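Local coordinates for YaeQ family protein (Pseudomonas syringae pv. tomato, PDB 2OT9), which is of unknown function but belongs to the YaeQ family of the PDDEXK nuclease-like superfamily and holds a meso-tartaric acid molecule in the crystal, at residues A[6-11]-A[142-147]; A[53-58]-A[67-72]; A[78-83]-A[99-104]. All blocks are in the same frame, centred on the assembly; numbering follows the deposited sequence.

Interaction 1. Residues A[6-11]-A[142-147]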
loop_
_atom_site.group_PDB
_atom_site.type_symbol
_atom_site.label_atom_id
_atom_site.label_comp_id
_atom_site.label_asym_id
_atom_site.label_seq_id
_atom_site.Cartn_x
_atom_site.Cartn_y
_atom_site.Cartn_z
ATOM N N THR A 6 -13.062 3.390 12.770
ATOM C CA THR A 6 -13.272 4.744 12.250
ATOM C C THR A 6 -13.404 4.742 10.721
ATOM O O THR A 6 -12.609 4.114 10.025
ATOM C CB THR A 6 -12.139 5.725 12.670
ATOM O OG1 THR A 6 -11.516 5.293 13.886
ATOM C CG2 THR A 6 -12.693 7.103 12.879
ATOM N N THR A 7 -14.434 5.423 10.217
ATOM C CA THR A 7 -14.622 5.593 8.773
ATOM C C THR A 7 -13.917 6.863 8.293
ATOM O O THR A 7 -14.095 7.939 8.874
ATOM C CB THR A 7 -16.109 5.641 8.398
ATOM O OG1 THR A 7 -16.739 4.437 8.847
ATOM C CG2 THR A 7 -16.293 5.761 6.894
ATOM N N TYR A 8 -13.093 6.713 7.256
ATOM C CA TYR A 8 -12.413 7.835 6.634
ATOM C C TYR A 8 -12.846 7.959 5.175
ATOM O O TYR A 8 -13.151 6.963 4.527
ATOM C CB TYR A 8 -10.899 7.632 6.672
ATOM C CG TYR A 8 -10.270 7.779 8.034
ATOM C CD1 TYR A 8 -9.519 8.907 8.355
ATOM C CD2 TYR A 8 -10.420 6.796 8.999
ATOM C CE1 TYR A 8 -8.926 9.048 9.613
ATOM C CE2 TYR A 8 -9.841 6.934 10.255
ATOM C CZ TYR A 8 -9.084 8.056 10.546
ATOM O OH TYR A 8 -8.498 8.181 11.782
ATOM N N LYS A 9 -12.849 9.185 4.677
ATOM C CA LYS A 9 -13.085 9.460 3.268
ATOM C C LYS A 9 -11.776 9.934 2.646
ATOM O O LYS A 9 -11.154 10.877 3.149
ATOM C CB LYS A 9 -14.151 10.538 3.123
ATOM C CG LYS A 9 -15.503 10.182 3.779
ATOM C CD LYS A 9 -16.451 9.533 2.779
ATOM C CE LYS A 9 -17.641 8.879 3.468
ATOM N NZ LYS A 9 -18.689 8.534 2.455
ATOM N N PHE A 10 -11.371 9.278 1.558
ATOM C CA PHE A 10 -10.131 9.568 0.861
ATOM C C PHE A 10 -10.491 10.227 -0.469
ATOM O O PHE A 10 -11.252 9.654 -1.265
ATOM C CB PHE A 10 -9.383 8.259 0.633
ATOM C CG PHE A 10 -8.031 8.391 -0.030
ATOM C CD1 PHE A 10 -7.144 9.409 0.304
ATOM C CD2 PHE A 10 -7.602 7.405 -0.910
ATOM C CE1 PHE A 10 -5.873 9.459 -0.279
ATOM C CE2 PHE A 10 -6.337 7.456 -1.487
ATOM C CZ PHE A 10 -5.472 8.481 -1.167
ATOM N N GLU A 11 -9.974 11.436 -0.679
ATOM C CA GLU A 11 -10.124 12.160 -1.947
ATOM C C GLU A 11 -8.748 12.282 -2.606
ATOM O O GLU A 11 -7.856 12.979 -2.097
ATOM C CB GLU A 11 -10.758 13.544 -1.717
ATOM C CG GLU A 11 -12.059 13.477 -0.885
ATOM C CD GLU A 11 -12.789 14.807 -0.785
ATOM O OE1 GLU A 11 -12.283 15.805 -1.335
ATOM O OE2 GLU A 11 -13.874 14.848 -0.162
ATOM N N LYS A 142 0.492 11.520 10.703
ATOM C CA LYS A 142 0.275 12.166 11.990
ATOM C C LYS A 142 -1.054 12.900 12.027
ATOM O O LYS A 142 -1.316 13.716 11.145
ATOM C CB LYS A 142 1.405 13.182 12.208
ATOM C CG LYS A 142 1.434 13.839 13.565
ATOM C CD LYS A 142 2.814 14.444 13.796
ATOM C CE LYS A 142 3.195 15.480 12.722
ATOM N NZ LYS A 142 4.563 15.330 12.132
ATOM N N ASP A 143 -1.893 12.583 13.012
ATOM C CA ASP A 143 -3.171 13.295 13.237
ATOM C C ASP A 143 -4.070 13.358 12.000
ATOM O O ASP A 143 -4.702 14.386 11.703
ATOM C CB ASP A 143 -2.891 14.698 13.744
ATOM C CG ASP A 143 -2.224 14.693 15.104
ATOM O OD1 ASP A 143 -2.467 13.746 15.896
ATOM O OD2 ASP A 143 -1.459 15.640 15.387
HETATM N N MSE A 144 -4.148 12.242 11.295
HETATM C CA MSE A 144 -4.922 12.184 10.071
HETATM C C MSE A 144 -6.377 12.641 10.263
HETATM O O MSE A 144 -7.068 12.160 11.161
HETATM C CB MSE A 144 -4.856 10.778 9.475
HETATM C CG MSE A 144 -5.357 10.745 8.049
HETATM SE SE MSE A 144 -4.222 11.741 6.817
HETATM C CE MSE A 144 -3.094 10.260 6.183
ATOM N N PRO A 145 -6.837 13.601 9.443
ATOM C CA PRO A 145 -8.236 14.020 9.539
ATOM C C PRO A 145 -9.156 12.952 8.931
ATOM O O PRO A 145 -8.679 12.051 8.225
ATOM C CB PRO A 145 -8.274 15.303 8.704
ATOM C CG PRO A 145 -7.207 15.105 7.692
ATOM C CD PRO A 145 -6.109 14.347 8.403
ATOM N N ARG A 146 -10.450 13.054 9.211
ATOM C CA ARG A 146 -11.433 12.089 8.718
ATOM C C ARG A 146 -11.603 12.155 7.201
ATOM O O ARG A 146 -11.886 11.142 6.563
ATOM C CB ARG A 146 -12.775 12.270 9.438
ATOM C CG ARG A 146 -12.680 12.084 10.973
ATOM C CD ARG A 146 -12.358 10.636 11.355
ATOM N NE ARG A 146 -13.441 9.749 10.933
ATOM C CZ ARG A 146 -14.514 9.462 11.667
ATOM N NH1 ARG A 146 -14.649 9.963 12.890
ATOM N NH2 ARG A 146 -15.447 8.652 11.182
ATOM N N VAL A 147 -11.438 13.348 6.639
ATOM C CA VAL A 147 -11.421 13.514 5.186
ATOM C C VAL A 147 -9.966 13.786 4.770
ATOM O O VAL A 147 -9.392 14.830 5.105
ATOM C CB VAL A 147 -12.403 14.617 4.678
ATOM C CG1 VAL A 147 -12.449 14.638 3.163
ATOM C CG2 VAL A 147 -13.822 14.404 5.236
HETATM O O HOH W 1 -6.708 9.984 12.753
#
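Lys9 and Val147 form the parallel bridge where strand 6-16 of the mixed sheet meets the start of strand 147-155, just after the loop that leaves helix 134-141. Lys9 N donates a nearly straight hydrogen bond to Arg146 O (2.9 Å, 163°), and Val147 CA in turn lies 3.3 Å from Lys9 O as a C-H donor. Before the bridge the loop diverges from the strand, and the Arg146 side chain runs back to Thr7. Its chain bends at chi2 (-67°) and chi3 (-64°), which turns NE back toward the strand. NE and NH2 then grip Thr7 O side-on, each at 2.8 Å, so that a carbonyl oxygen lying almost in the guanidinium plane takes two hydrogen bonds. NH2 uses an in-plane lone pair of that oxygen, whereas NE approaches tilted from the carbonyl plane. Thr6 CG2 presses over the centre of one guanidinium face, 3.2 Å from Arg146 CZ, a tight methyl contact on a group already held by its edge. Arg146 CD rests over one face of the Tyr8 ring, toward its rim, while Pro145 O approaches Tyr8 CD1 to 3.3 Å. Tyr8 packs on Met40 of helix 37-49, and its OH is hydrogen-bonded to Arg31 of strand 21-31, at one edge of the sheet within this chain. The selenomethionine Met144 lies about 3 Å from a bound sodium ion with its side chain. In the plane of the Tyr8 ring, a water accepts from Tyr8 OH and donates to Met144 O, at 2.7 Å from each.

Interaction 2. Residues A[53-58]-A[67-72]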
loop_
_atom_site.group_PDB
_atom_site.type_symbol
_atom_site.label_atom_id
_atom_site.label_comp_id
_atom_site.label_asym_id
_atom_site.label_seq_id
_atom_site.Cartn_x
_atom_site.Cartn_y
_atom_site.Cartn_z
ATOM N N GLU A 53 -9.067 1.040 -11.690
ATOM C CA GLU A 53 -10.496 1.105 -11.326
ATOM C C GLU A 53 -10.949 -0.143 -10.553
ATOM O O GLU A 53 -11.912 -0.086 -9.790
ATOM C CB GLU A 53 -11.398 1.337 -12.549
ATOM C CG GLU A 53 -11.108 0.430 -13.730
ATOM C CD GLU A 53 -12.191 0.475 -14.816
ATOM O OE1 GLU A 53 -13.252 1.111 -14.603
ATOM O OE2 GLU A 53 -11.970 -0.137 -15.886
ATOM N N GLN A 54 -10.245 -1.255 -10.749
ATOM C CA GLN A 54 -10.599 -2.531 -10.116
ATOM C C GLN A 54 -9.880 -2.793 -8.802
ATOM O O GLN A 54 -10.118 -3.831 -8.165
ATOM C CB GLN A 54 -10.355 -3.704 -11.064
ATOM C CG GLN A 54 -11.498 -3.968 -12.037
ATOM C CD GLN A 54 -11.533 -3.001 -13.189
ATOM O OE1 GLN A 54 -12.592 -2.458 -13.525
ATOM N NE2 GLN A 54 -10.377 -2.781 -13.822
ATOM N N LEU A 55 -8.990 -1.886 -8.411
ATOM C CA LEU A 55 -8.305 -2.004 -7.131
ATOM C C LEU A 55 -9.259 -1.633 -5.985
ATOM O O LEU A 55 -9.921 -0.599 -6.035
ATOM C CB LEU A 55 -7.068 -1.095 -7.126
ATOM C CG LEU A 55 -6.116 -1.159 -5.933
ATOM C CD1 LEU A 55 -5.487 -2.563 -5.789
ATOM C CD2 LEU A 55 -5.046 -0.095 -6.092
ATOM N N ALA A 56 -9.327 -2.476 -4.959
ATOM C CA ALA A 56 -10.173 -2.221 -3.798
ATOM C C ALA A 56 -9.397 -2.443 -2.511
ATOM O O ALA A 56 -8.460 -3.254 -2.477
ATOM C CB ALA A 56 -11.401 -3.123 -3.831
ATOM N N PHE A 57 -9.786 -1.736 -1.449
ATOM C CA PHE A 57 -9.243 -2.034 -0.118
ATOM C C PHE A 57 -9.845 -3.327 0.410
ATOM O O PHE A 57 -11.044 -3.558 0.274
ATOM C CB PHE A 57 -9.477 -0.874 0.867
ATOM C CG PHE A 57 -8.712 0.378 0.519
ATOM C CD1 PHE A 57 -7.380 0.516 0.874
ATOM C CD2 PHE A 57 -9.324 1.407 -0.193
ATOM C CE1 PHE A 57 -6.670 1.679 0.538
ATOM C CE2 PHE A 57 -8.625 2.561 -0.539
ATOM C CZ PHE A 57 -7.298 2.703 -0.164
ATOM N N GLY A 58 -9.003 -4.183 0.982
ATOM C CA GLY A 58 -9.470 -5.391 1.635
ATOM C C GLY A 58 -9.716 -5.082 3.097
ATOM O O GLY A 58 -9.659 -3.916 3.514
ATOM N N PRO A 67 -6.083 -9.372 1.849
ATOM C CA PRO A 67 -4.930 -8.471 1.863
ATOM C C PRO A 67 -5.337 -7.062 2.284
ATOM O O PRO A 67 -6.526 -6.789 2.459
ATOM C CB PRO A 67 -4.495 -8.451 0.404
ATOM C CG PRO A 67 -5.783 -8.673 -0.365
ATOM C CD PRO A 67 -6.679 -9.503 0.505
ATOM N N ALA A 68 -4.354 -6.171 2.391
ATOM C CA ALA A 68 -4.581 -4.750 2.585
ATOM C C ALA A 68 -5.288 -4.156 1.366
ATOM O O ALA A 68 -6.239 -3.378 1.509
ATOM C CB ALA A 68 -3.257 -4.054 2.834
ATOM N N LEU A 69 -4.842 -4.554 0.169
ATOM C CA LEU A 69 -5.520 -4.168 -1.072
ATOM C C LEU A 69 -5.459 -5.301 -2.098
ATOM O O LEU A 69 -4.523 -6.124 -2.095
ATOM C CB LEU A 69 -4.896 -2.909 -1.685
ATOM C CG LEU A 69 -4.663 -1.618 -0.896
ATOM C CD1 LEU A 69 -3.345 -1.673 -0.121
ATOM C CD2 LEU A 69 -4.636 -0.429 -1.862
ATOM N N TRP A 70 -6.445 -5.347 -2.987
ATOM C CA TRP A 70 -6.389 -6.295 -4.090
ATOM C C TRP A 70 -7.127 -5.829 -5.327
ATOM O O TRP A 70 -8.114 -5.102 -5.248
ATOM C CB TRP A 70 -6.831 -7.725 -3.709
ATOM C CG TRP A 70 -8.112 -7.858 -2.954
ATOM C CD1 TRP A 70 -9.014 -6.870 -2.664
ATOM C CD2 TRP A 70 -8.655 -9.071 -2.401
ATOM N NE1 TRP A 70 -10.070 -7.394 -1.953
ATOM C CE2 TRP A 70 -9.872 -8.737 -1.774
ATOM C CE3 TRP A 70 -8.221 -10.402 -2.366
ATOM C CZ2 TRP A 70 -10.667 -9.688 -1.123
ATOM C CZ3 TRP A 70 -9.015 -11.353 -1.716
ATOM C CH2 TRP A 70 -10.221 -10.988 -1.106
ATOM N N GLU A 71 -6.599 -6.236 -6.473
ATOM C CA GLU A 71 -7.252 -6.011 -7.746
ATOM C C GLU A 71 -7.735 -7.375 -8.223
ATOM O O GLU A 71 -6.940 -8.317 -8.326
ATOM C CB GLU A 71 -6.247 -5.421 -8.732
ATOM C CG GLU A 71 -6.799 -5.078 -10.111
ATOM C CD GLU A 71 -5.702 -4.750 -11.117
ATOM O OE1 GLU A 71 -4.581 -4.387 -10.713
ATOM O OE2 GLU A 71 -5.962 -4.848 -12.328
ATOM N N LYS A 72 -9.034 -7.484 -8.487
ATOM C CA LYS A 72 -9.620 -8.729 -8.992
ATOM C C LYS A 72 -10.170 -8.586 -10.403
ATOM O O LYS A 72 -10.574 -7.497 -10.820
ATOM C CB LYS A 72 -10.742 -9.206 -8.083
ATOM C CG LYS A 72 -10.286 -9.614 -6.702
ATOM C CD LYS A 72 -11.479 -10.172 -5.966
ATOM C CE LYS A 72 -11.154 -10.497 -4.552
ATOM N NZ LYS A 72 -12.201 -11.421 -4.043
HETATM O O HOH W 2 -8.326 -5.156 -13.601
HETATM O O HOH W 3 -12.282 -5.820 -1.012
#
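Strands 55-57 and 69-72 run antiparallel, their axes 4.7 Å apart at closest approach and 144° between directions, with Ala56 and Trp70 as the hydrogen-bonded pair. Ala56 N to Trp70 O and Trp70 N to Ala56 O are both 2.9 Å and equally straight (166°). Next to them Phe57 and Leu69 form a non-hydrogen-bonded pair, after which Gly58 N donates a hydrogen bond to Ala68 O from above the carbonyl plane. The face that Phe57 and Leu69 share with Leu55 and Glu71 is mainly apolar where Phe57 and Leu69 meet. These two lie side by side, pointing the same way, with Leu69 CD2 3.8 Å from Phe57 CE1; Leu55 CD1 reaches over the partner strand's backbone, against Trp70 C, and on to Leu69 CB at 4.2 Å. Helix 37-49 packs over these side chains, Tyr47 touching Leu55, Phe57 and Leu69. The opposite face carries Ala56 and Trp70, the indole edge coming to Ala56 O with Trp70 CD1 at 3.7 Å. The indole is held between two residues of its own segment: Pro67, from the loop before the strand, whose CD lies 3.4 Å above one face toward the rim, and Lys72, whose CE lies 3.3 Å above the other, over the centre; the Lys72 amine salt-bridges Asp76. In the ring plane a water accepts from Trp70 NE1 and donates to Phe57 O, 2.9 Å from each, tying the side chain back to the partner strand. A second water joins Gln54 NE2 to Glu71 OE2, where Gln54 CB packs on Glu71 CG. The whole is a beta hairpin at one border of the mixed sheet, with a classic beta bulge at the start of the inner strand, Ala68 and Leu69 both facing Ile82.

Interaction 3. Residues A[78-83]-A[99-104]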
loop_
_atom_site.group_PDB
_atom_site.type_symbol
_atom_site.label_atom_id
_atom_site.label_comp_id
_atom_site.label_asym_id
_atom_site.label_seq_id
_atom_site.Cartn_x
_atom_site.Cartn_y
_atom_site.Cartn_z
ATOM N N VAL A 78 -7.739 -13.053 -8.456
ATOM C CA VAL A 78 -6.837 -11.992 -8.029
ATOM C C VAL A 78 -5.779 -11.717 -9.088
ATOM O O VAL A 78 -5.047 -12.614 -9.489
ATOM C CB VAL A 78 -6.184 -12.313 -6.667
ATOM C CG1 VAL A 78 -5.369 -11.123 -6.164
ATOM C CG2 VAL A 78 -7.259 -12.719 -5.629
ATOM N N LEU A 79 -5.718 -10.470 -9.543
ATOM C CA LEU A 79 -4.656 -9.987 -10.424
ATOM C C LEU A 79 -3.475 -9.462 -9.602
ATOM O O LEU A 79 -2.310 -9.620 -9.984
ATOM C CB LEU A 79 -5.200 -8.868 -11.341
ATOM C CG LEU A 79 -6.363 -9.259 -12.278
ATOM C CD1 LEU A 79 -6.798 -8.135 -13.184
ATOM C CD2 LEU A 79 -5.989 -10.456 -13.104
ATOM N N HIS A 80 -3.771 -8.840 -8.462
ATOM C CA HIS A 80 -2.740 -8.160 -7.686
ATOM C C HIS A 80 -3.114 -8.251 -6.222
ATOM O O HIS A 80 -4.210 -7.858 -5.834
ATOM C CB HIS A 80 -2.611 -6.686 -8.154
ATOM C CG HIS A 80 -1.368 -5.973 -7.686
ATOM N ND1 HIS A 80 -0.284 -6.613 -7.117
ATOM C CD2 HIS A 80 -1.020 -4.664 -7.769
ATOM C CE1 HIS A 80 0.659 -5.728 -6.844
ATOM N NE2 HIS A 80 0.240 -4.541 -7.235
ATOM N N TRP A 81 -2.197 -8.794 -5.426
ATOM C CA TRP A 81 -2.376 -8.958 -3.987
ATOM C C TRP A 81 -1.385 -8.034 -3.285
ATOM O O TRP A 81 -0.180 -8.232 -3.392
ATOM C CB TRP A 81 -2.086 -10.424 -3.603
ATOM C CG TRP A 81 -2.362 -10.790 -2.163
ATOM C CD1 TRP A 81 -1.587 -10.491 -1.073
ATOM C CD2 TRP A 81 -3.466 -11.572 -1.667
ATOM N NE1 TRP A 81 -2.151 -11.015 0.074
ATOM C CE2 TRP A 81 -3.297 -11.693 -0.264
ATOM C CE3 TRP A 81 -4.572 -12.191 -2.272
ATOM C CZ2 TRP A 81 -4.209 -12.383 0.544
ATOM C CZ3 TRP A 81 -5.477 -12.886 -1.462
ATOM C CH2 TRP A 81 -5.292 -12.962 -0.070
ATOM N N ILE A 82 -1.889 -7.033 -2.556
ATOM C CA ILE A 82 -1.005 -6.058 -1.920
ATOM C C ILE A 82 -1.076 -6.113 -0.403
ATOM O O ILE A 82 -2.145 -5.923 0.189
ATOM C CB ILE A 82 -1.327 -4.622 -2.383
ATOM C CG1 ILE A 82 -1.428 -4.578 -3.913
ATOM C CG2 ILE A 82 -0.265 -3.630 -1.867
ATOM C CD1 ILE A 82 -1.775 -3.205 -4.528
ATOM N N GLU A 83 0.067 -6.331 0.237
ATOM C CA GLU A 83 0.131 -6.222 1.697
ATOM C C GLU A 83 0.902 -4.979 2.117
ATOM O O GLU A 83 1.618 -4.374 1.311
ATOM C CB GLU A 83 0.810 -7.458 2.298
ATOM C CG GLU A 83 0.062 -8.772 2.058
ATOM C CD GLU A 83 -1.270 -8.899 2.834
ATOM O OE1 GLU A 83 -1.791 -7.904 3.421
ATOM O OE2 GLU A 83 -1.811 -10.015 2.834
ATOM N N THR A 99 -2.429 -15.300 -6.573
ATOM C CA THR A 99 -2.413 -14.082 -7.422
ATOM C C THR A 99 -1.341 -14.168 -8.519
ATOM O O THR A 99 -0.398 -14.958 -8.414
ATOM C CB THR A 99 -2.131 -12.837 -6.527
ATOM O OG1 THR A 99 -2.240 -11.617 -7.276
ATOM C CG2 THR A 99 -0.745 -12.930 -5.888
ATOM N N GLU A 100 -1.470 -13.348 -9.558
ATOM C CA GLU A 100 -0.432 -13.241 -10.589
ATOM C C GLU A 100 0.706 -12.301 -10.141
ATOM O O GLU A 100 1.856 -12.406 -10.591
ATOM C CB GLU A 100 -1.048 -12.719 -11.895
ATOM C CG GLU A 100 -0.057 -12.637 -13.071
ATOM C CD GLU A 100 -0.688 -13.001 -14.407
ATOM O OE1 GLU A 100 -0.333 -14.075 -14.961
ATOM O OE2 GLU A 100 -1.540 -12.218 -14.888
ATOM N N ARG A 101 0.366 -11.366 -9.272
ATOM C CA ARG A 101 1.334 -10.378 -8.799
ATOM C C ARG A 101 1.118 -10.161 -7.327
ATOM O O ARG A 101 -0.009 -9.977 -6.885
ATOM C CB ARG A 101 1.182 -9.053 -9.551
ATOM C CG ARG A 101 2.190 -8.001 -9.105
ATOM C CD ARG A 101 2.110 -6.741 -9.945
ATOM N NE ARG A 101 3.369 -6.022 -9.797
ATOM C CZ ARG A 101 4.414 -6.181 -10.611
ATOM N NH1 ARG A 101 5.516 -5.505 -10.377
ATOM N NH2 ARG A 101 4.355 -7.006 -11.663
ATOM N N THR A 102 2.203 -10.201 -6.569
ATOM C CA THR A 102 2.148 -9.900 -5.151
ATOM C C THR A 102 3.033 -8.696 -4.887
ATOM O O THR A 102 4.182 -8.659 -5.344
ATOM C CB THR A 102 2.684 -11.080 -4.326
ATOM O OG1 THR A 102 1.946 -12.244 -4.652
ATOM C CG2 THR A 102 2.542 -10.839 -2.820
ATOM N N SER A 103 2.517 -7.719 -4.139
ATOM C CA SER A 103 3.345 -6.589 -3.754
ATOM C C SER A 103 3.270 -6.367 -2.264
ATOM O O SER A 103 2.256 -6.628 -1.640
ATOM C CB SER A 103 2.967 -5.290 -4.499
ATOM O OG SER A 103 3.163 -5.466 -5.896
ATOM N N LEU A 104 4.348 -5.846 -1.708
ATOM C CA LEU A 104 4.332 -5.457 -0.306
ATOM C C LEU A 104 4.956 -4.082 -0.179
ATOM O O LEU A 104 6.087 -3.861 -0.658
ATOM C CB LEU A 104 5.106 -6.470 0.538
ATOM C CG LEU A 104 5.493 -6.028 1.958
ATOM C CD1 LEU A 104 4.238 -5.821 2.850
ATOM C CD2 LEU A 104 6.439 -7.046 2.583
#
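His80 and Arg101 lie side by side on neighbouring parallel strands, 78-84 and 101-106, the two strands of a beta-alpha-beta unit whose connecting helix is 89-96. Arg101 CD sits over one face of the imidazole, 3.8 Å from its centroid, in a CH-pi contact. Ile82 CG1 covers the opposite face, so the ring is sandwiched, and the guanidinium plane stands 74° to it. CG is anti to the backbone N (chi1 -165°), and the ring beyond it brings ND1 near the partner strand, where it makes a weak hydrogen bond to Arg101 O at 3.4 Å, the oxygen near the ring plane. That oxygen is firmly used already: Trp81 N donates to it at 2.9 Å and Thr99 OG1 at 2.8 Å, the hydroxyl coming from above the carbonyl plane. Trp81 O next receives Ser103 N (2.8 Å), and Ser103 O receives Glu83 N (2.9 Å), continuing the parallel pairing along strands only 16° apart. On the other face of the sheet Thr99 CG2 packs against Trp81 CB at 3.6 Å, while Leu104 CD1 lies against the Glu83 backbone. Farther out, Trp50 meets the His80 ring edge-to-face, and Arg91 and Cys95 of helix 89-96 lie against the Trp81 side chain. A classic beta bulge at Leu79 and His80, both facing Glu71, interrupts strand 78-84. Buried Glu83 is positioned from several directions: OE1 accepts from Ala68 N, OE2 forms a salt bridge with Arg91 of the tartrate pocket, and Trp81 NE1 also hydrogen-bonds OE2, from above the carboxylate plane, at 3.0 Å.

All three contacts reach one mixed sheet. Interactions 2 and 3 are neighbours, their centres 9 Å apart, because strands 69-72 and 78-84 pair directly: Leu69 O to Ile82 N and Glu71 O to Leu79 N, both 2.8 Å, are probable hydrogen bonds. Interaction 1 lies toward the other end, its centre about 19 Å from that of interaction 2 and 25 Å from that of interaction 3, and closes a chain loop that encloses both. The tartaric acid lies by interactions 2 and 3, about 4 Å from the Glu83 side chain and 6 Å from that of Ala68; the sodium ion lies about 3 Å from the Met144 side chain of interaction 1.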